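Local coordinates for protein glycoside hydrolase, GH17 family (Formosa sp. Hel1_33_131, PDB 6FCG) that probably hydrolyses internal beta-1,3-glucosidic bonds of the algal storage glucan laminarin, as an endo-acting laminarinase of glycoside hydrolase family 17, at residues L71-I83 / V391-T403. Residues are numbered along the deposited sequence; the frame is centred on the assembly and turned at random.
Sequences LKEDMKILHAMNI and VFEGLTRGGNPIT
Ile77, Ala80 and Met81 on one side and Phe392 and Leu395 on the other carry most of the apolar part of this contact, a worked example of a helix flank covered by an irregular chain. The Phe392 ring comes edge-on to Met81 CG, 3.5 Å from CZ, and to the carbonyl O of Ile77, which sits in the ring plane; Ile77 CG2, 3.8 Å from Phe392 CE1, stands out of that plane. In Ile77 the extended second torsion (chi2 157°) carries CD1 on toward Ile402 CD1, which it meets tip to tip at 4.0 Å. Leu395 runs past Ile77 in the opposite direction, its CD1 also reaching Ala80 CB at 4.0 Å, while Val391 CG1 touches the same methyl and covers one face of the Phe392 ring.

Polar contacts gather toward the start of 71-83. Gly398 N, in the type I' turn from Arg397 to Asn400, gives a nearly straight hydrogen bond (166°) to Glu73 OE1 at 3.2 Å, arriving from above the carboxylate plane; Arg58 forms a salt bridge with that same oxygen. An alanine here would remove this acceptor and is likely to leave Gly398 N without its mate and Arg58 with just Asp74 of the two carboxylates. Asp74 pairs with Arg397 in a salt bridge whose detailed geometry is doubtful; its OD2 is hydrogen-bonded to Tyr54 OH, and OD1 also forms a salt bridge with Arg58.

The segment 391-403, following helix 384-388, runs along the flank of helix 68-80 in the opposite direction; that helix leads through a Schellman motif at Asn82 into strand 83-87 of the parallel sheet, consistent with the family's TIM-barrel fold, and helix 95-109 also packs against it.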
loop_
_atom_site.group_PDB
_atom_site.type_symbol
_atom_site.label_atom_id
_atom_site.label_comp_id
_atom_site.label_asym_id
_atom_site.label_seq_id
_atom_site.Cartn_x
_atom_site.Cartn_y
_atom_site.Cartn_z
ATOM N N LEU A 71 43.102 15.051 12.358
ATOM C CA LEU A 71 42.673 16.314 11.772
ATOM C C LEU A 71 43.677 16.896 10.777
ATOM O O LEU A 71 43.271 17.488 9.777
ATOM C CB LEU A 71 42.353 17.331 12.859
ATOM C CG LEU A 71 41.215 16.925 13.824
ATOM C CD1 LEU A 71 41.219 17.848 15.035
ATOM C CD2 LEU A 71 39.868 16.913 13.127
ATOM N N LYS A 72 44.969 16.715 11.027
ATOM C CA LYS A 72 45.996 17.191 10.109
ATOM C C LYS A 72 45.950 16.465 8.777
ATOM O O LYS A 72 46.098 17.087 7.733
ATOM C CB LYS A 72 47.393 17.054 10.711
ATOM C CG LYS A 72 47.689 18.066 11.796
ATOM C CD LYS A 72 48.907 17.704 12.621
ATOM C CE LYS A 72 50.202 18.021 11.898
ATOM N NZ LYS A 72 51.320 17.939 12.878
ATOM N N GLU A 73 45.716 15.161 8.822
ATOM C CA GLU A 73 45.444 14.384 7.613
ATOM C C GLU A 73 44.364 15.076 6.749
ATOM O O GLU A 73 44.581 15.329 5.562
ATOM C CB GLU A 73 45.029 12.954 7.963
ATOM C CG GLU A 73 46.143 12.055 8.489
ATOM C CD GLU A 73 45.679 10.669 8.948
ATOM O OE1 GLU A 73 44.512 10.502 9.374
ATOM O OE2 GLU A 73 46.480 9.711 8.856
ATOM N N ASP A 74 43.243 15.449 7.373
ATOM C CA ASP A 74 42.129 16.102 6.661
ATOM C C ASP A 74 42.510 17.446 6.101
ATOM O O ASP A 74 42.196 17.777 4.955
ATOM C CB ASP A 74 40.906 16.274 7.575
ATOM C CG ASP A 74 40.282 14.964 7.975
ATOM O OD1 ASP A 74 40.726 13.910 7.472
ATOM O OD2 ASP A 74 39.362 14.942 8.823
ATOM N N MET A 75 43.185 18.229 6.921
ATOM C CA MET A 75 43.611 19.545 6.501
ATOM C C MET A 75 44.508 19.460 5.281
ATOM O O MET A 75 44.358 20.274 4.362
ATOM C CB MET A 75 44.337 20.280 7.629
ATOM C CG MET A 75 43.519 20.656 8.855
ATOM S SD MET A 75 42.011 21.583 8.580
ATOM C CE MET A 75 40.786 20.248 8.531
ATOM N N LYS A 76 45.433 18.496 5.268
ATOM C CA LYS A 76 46.337 18.349 4.128
ATOM C C LYS A 76 45.548 18.016 2.863
ATOM O O LYS A 76 45.786 18.632 1.820
ATOM C CB LYS A 76 47.434 17.313 4.373
ATOM C CG LYS A 76 48.429 17.673 5.478
ATOM C CD LYS A 76 49.763 16.937 5.351
ATOM C CE LYS A 76 50.508 16.772 6.671
ATOM N NZ LYS A 76 50.693 15.372 7.111
ATOM N N ILE A 77 44.595 17.082 2.976
ATOM C CA ILE A 77 43.700 16.715 1.881
ATOM C C ILE A 77 42.895 17.912 1.345
ATOM O O ILE A 77 42.793 18.121 0.117
ATOM C CB ILE A 77 42.731 15.589 2.303
ATOM C CG1 ILE A 77 43.480 14.291 2.512
ATOM C CG2 ILE A 77 41.624 15.373 1.260
ATOM C CD1 ILE A 77 42.774 13.319 3.417
ATOM N N LEU A 78 42.299 18.684 2.238
ATOM C CA LEU A 78 41.495 19.813 1.805
ATOM C C LEU A 78 42.351 20.864 1.158
ATOM O O LEU A 78 41.934 21.509 0.185
ATOM C CB LEU A 78 40.717 20.413 2.990
ATOM C CG LEU A 78 39.668 19.510 3.638
ATOM C CD1 LEU A 78 38.955 20.274 4.735
ATOM C CD2 LEU A 78 38.671 18.996 2.618
ATOM N N HIS A 79 43.515 21.111 1.746
ATOM C CA HIS A 79 44.428 22.132 1.238
ATOM C C HIS A 79 44.914 21.787 -0.164
ATOM O O HIS A 79 45.002 22.669 -1.028
ATOM C CB HIS A 79 45.618 22.305 2.185
ATOM C CG HIS A 79 46.584 23.344 1.734
ATOM N ND1 HIS A 79 46.456 24.673 2.084
ATOM C CD2 HIS A 79 47.647 23.267 0.901
ATOM C CE1 HIS A 79 47.421 25.366 1.508
ATOM N NE2 HIS A 79 48.147 24.536 0.779
ATOM N N ALA A 80 45.183 20.509 -0.396
ATOM C CA ALA A 80 45.582 20.012 -1.712
ATOM C C ALA A 80 44.535 20.292 -2.784
ATOM O O ALA A 80 44.882 20.559 -3.922
ATOM C CB ALA A 80 45.874 18.520 -1.640
ATOM N N MET A 81 43.261 20.249 -2.390
ATOM C CA MET A 81 42.090 20.574 -3.220
ATOM C C MET A 81 41.782 22.053 -3.432
ATOM O O MET A 81 40.774 22.357 -4.045
ATOM C CB MET A 81 40.848 20.070 -2.507
ATOM C CG MET A 81 40.303 18.744 -2.913
ATOM S SD MET A 81 38.806 18.488 -1.928
ATOM C CE MET A 81 37.695 19.617 -2.800
ATOM N N ASN A 82 42.598 22.963 -2.918
ATOM C CA ASN A 82 42.319 24.425 -2.946
ATOM C C ASN A 82 41.265 24.933 -1.983
ATOM O O ASN A 82 40.807 26.065 -2.122
ATOM C CB ASN A 82 41.989 24.956 -4.339
ATOM C CG ASN A 82 43.153 24.875 -5.259
ATOM O OD1 ASN A 82 44.182 25.488 -5.004
ATOM N ND2 ASN A 82 43.012 24.114 -6.340
ATOM N N ILE A 83 40.903 24.140 -0.985
ATOM C CA ILE A 83 40.040 24.658 0.081
ATOM C C ILE A 83 40.929 25.535 0.952
ATOM O O ILE A 83 42.009 25.104 1.368
ATOM C CB ILE A 83 39.420 23.528 0.944
ATOM C CG1 ILE A 83 38.666 22.479 0.097
ATOM C CG2 ILE A 83 38.551 24.099 2.041
ATOM C CD1 ILE A 83 37.381 22.907 -0.538
ATOM N N VAL A 391 46.604 15.066 -7.426
ATOM C CA VAL A 391 46.455 16.080 -6.382
ATOM C C VAL A 391 46.604 15.521 -4.953
ATOM O O VAL A 391 47.128 16.214 -4.084
ATOM C CB VAL A 391 45.101 16.837 -6.550
ATOM C CG1 VAL A 391 44.778 17.760 -5.371
ATOM C CG2 VAL A 391 45.132 17.671 -7.828
ATOM N N PHE A 392 46.166 14.278 -4.716
ATOM C CA PHE A 392 46.226 13.679 -3.380
ATOM C C PHE A 392 47.346 12.682 -3.223
ATOM O O PHE A 392 47.386 11.932 -2.269
ATOM C CB PHE A 392 44.913 12.983 -3.024
ATOM C CG PHE A 392 43.714 13.850 -3.183
ATOM C CD1 PHE A 392 43.480 14.902 -2.312
ATOM C CD2 PHE A 392 42.829 13.650 -4.221
ATOM C CE1 PHE A 392 42.376 15.731 -2.482
ATOM C CE2 PHE A 392 41.723 14.478 -4.394
ATOM C CZ PHE A 392 41.502 15.517 -3.529
ATOM N N GLU A 393 48.284 12.667 -4.143
ATOM C CA GLU A 393 49.351 11.678 -4.081
ATOM C C GLU A 393 50.270 11.859 -2.830
ATOM O O GLU A 393 50.646 12.979 -2.453
ATOM C CB GLU A 393 50.021 11.685 -5.436
ATOM C CG GLU A 393 51.129 10.658 -5.578
ATOM C CD GLU A 393 50.906 9.660 -6.679
ATOM O OE1 GLU A 393 50.597 10.049 -7.822
ATOM O OE2 GLU A 393 51.088 8.470 -6.388
ATOM N N GLY A 394 50.528 10.755 -2.130
ATOM C CA GLY A 394 51.295 10.775 -0.885
ATOM C C GLY A 394 50.473 11.050 0.368
ATOM O O GLY A 394 51.007 10.949 1.487
ATOM N N LEU A 395 49.196 11.410 0.194
ATOM C CA LEU A 395 48.308 11.736 1.305
ATOM C C LEU A 395 47.504 10.538 1.688
ATOM O O LEU A 395 47.201 9.675 0.872
ATOM C CB LEU A 395 47.392 12.895 0.915
ATOM C CG LEU A 395 48.085 14.278 0.762
ATOM C CD1 LEU A 395 46.977 15.281 0.444
ATOM C CD2 LEU A 395 48.968 14.758 1.912
ATOM N N THR A 396 47.092 10.541 2.934
ATOM C CA THR A 396 46.531 9.384 3.593
ATOM C C THR A 396 45.367 9.841 4.494
ATOM O O THR A 396 45.413 10.941 5.025
ATOM C CB THR A 396 47.705 8.709 4.369
ATOM O OG1 THR A 396 47.981 7.443 3.806
ATOM C CG2 THR A 396 47.508 8.564 5.926
ATOM N N ARG A 397 44.334 9.015 4.639
ATOM C CA ARG A 397 43.380 9.147 5.756
ATOM C C ARG A 397 43.268 7.820 6.498
ATOM O O ARG A 397 42.857 6.827 5.924
ATOM C CB ARG A 397 41.988 9.643 5.287
ATOM C CG ARG A 397 41.117 10.248 6.391
ATOM C CD ARG A 397 39.815 10.763 5.833
ATOM N NE ARG A 397 38.564 10.668 6.597
ATOM C CZ ARG A 397 38.041 11.536 7.447
ATOM N NH1 ARG A 397 38.686 12.599 7.836
ATOM N NH2 ARG A 397 36.851 11.311 7.956
ATOM N N GLY A 398 43.681 7.811 7.765
ATOM C CA GLY A 398 43.616 6.623 8.645
ATOM C C GLY A 398 44.429 5.442 8.143
ATOM O O GLY A 398 44.013 4.312 8.297
ATOM N N GLY A 399 45.547 5.708 7.472
ATOM C CA GLY A 399 46.286 4.683 6.745
ATOM C C GLY A 399 45.939 4.434 5.274
ATOM O O GLY A 399 46.750 3.867 4.550
ATOM N N ASN A 400 44.780 4.858 4.790
ATOM C CA ASN A 400 44.386 4.598 3.388
ATOM C C ASN A 400 44.811 5.681 2.406
ATOM O O ASN A 400 44.668 6.870 2.709
ATOM C CB ASN A 400 42.880 4.429 3.290
ATOM C CG ASN A 400 42.367 3.415 4.278
ATOM O OD1 ASN A 400 43.001 2.403 4.511
ATOM N ND2 ASN A 400 41.226 3.684 4.871
ATOM N N PRO A 401 45.298 5.284 1.209
ATOM C CA PRO A 401 45.510 6.314 0.179
ATOM C C PRO A 401 44.181 6.791 -0.401
ATOM O O PRO A 401 43.162 6.105 -0.263
ATOM C CB PRO A 401 46.352 5.608 -0.888
ATOM C CG PRO A 401 46.532 4.205 -0.414
ATOM C CD PRO A 401 45.604 3.938 0.711
ATOM N N ILE A 402 44.204 7.957 -1.042
ATOM C CA ILE A 402 43.003 8.523 -1.612
ATOM C C ILE A 402 42.726 7.866 -2.954
ATOM O O ILE A 402 43.292 8.219 -3.981
ATOM C CB ILE A 402 43.063 10.051 -1.726
ATOM C CG1 ILE A 402 43.468 10.684 -0.391
ATOM C CG2 ILE A 402 41.719 10.605 -2.162
ATOM C CD1 ILE A 402 42.692 10.219 0.824
ATOM N N THR A 403 41.780 6.940 -2.907
ATOM C CA THR A 403 41.371 6.085 -4.011
ATOM C C THR A 403 40.031 6.563 -4.563
ATOM O O THR A 403 39.261 7.216 -3.864
ATOM C CB THR A 403 41.307 4.658 -3.461
ATOM O OG1 THR A 403 42.613 4.139 -3.580
ATOM C CG2 THR A 403 40.357 3.730 -4.184
#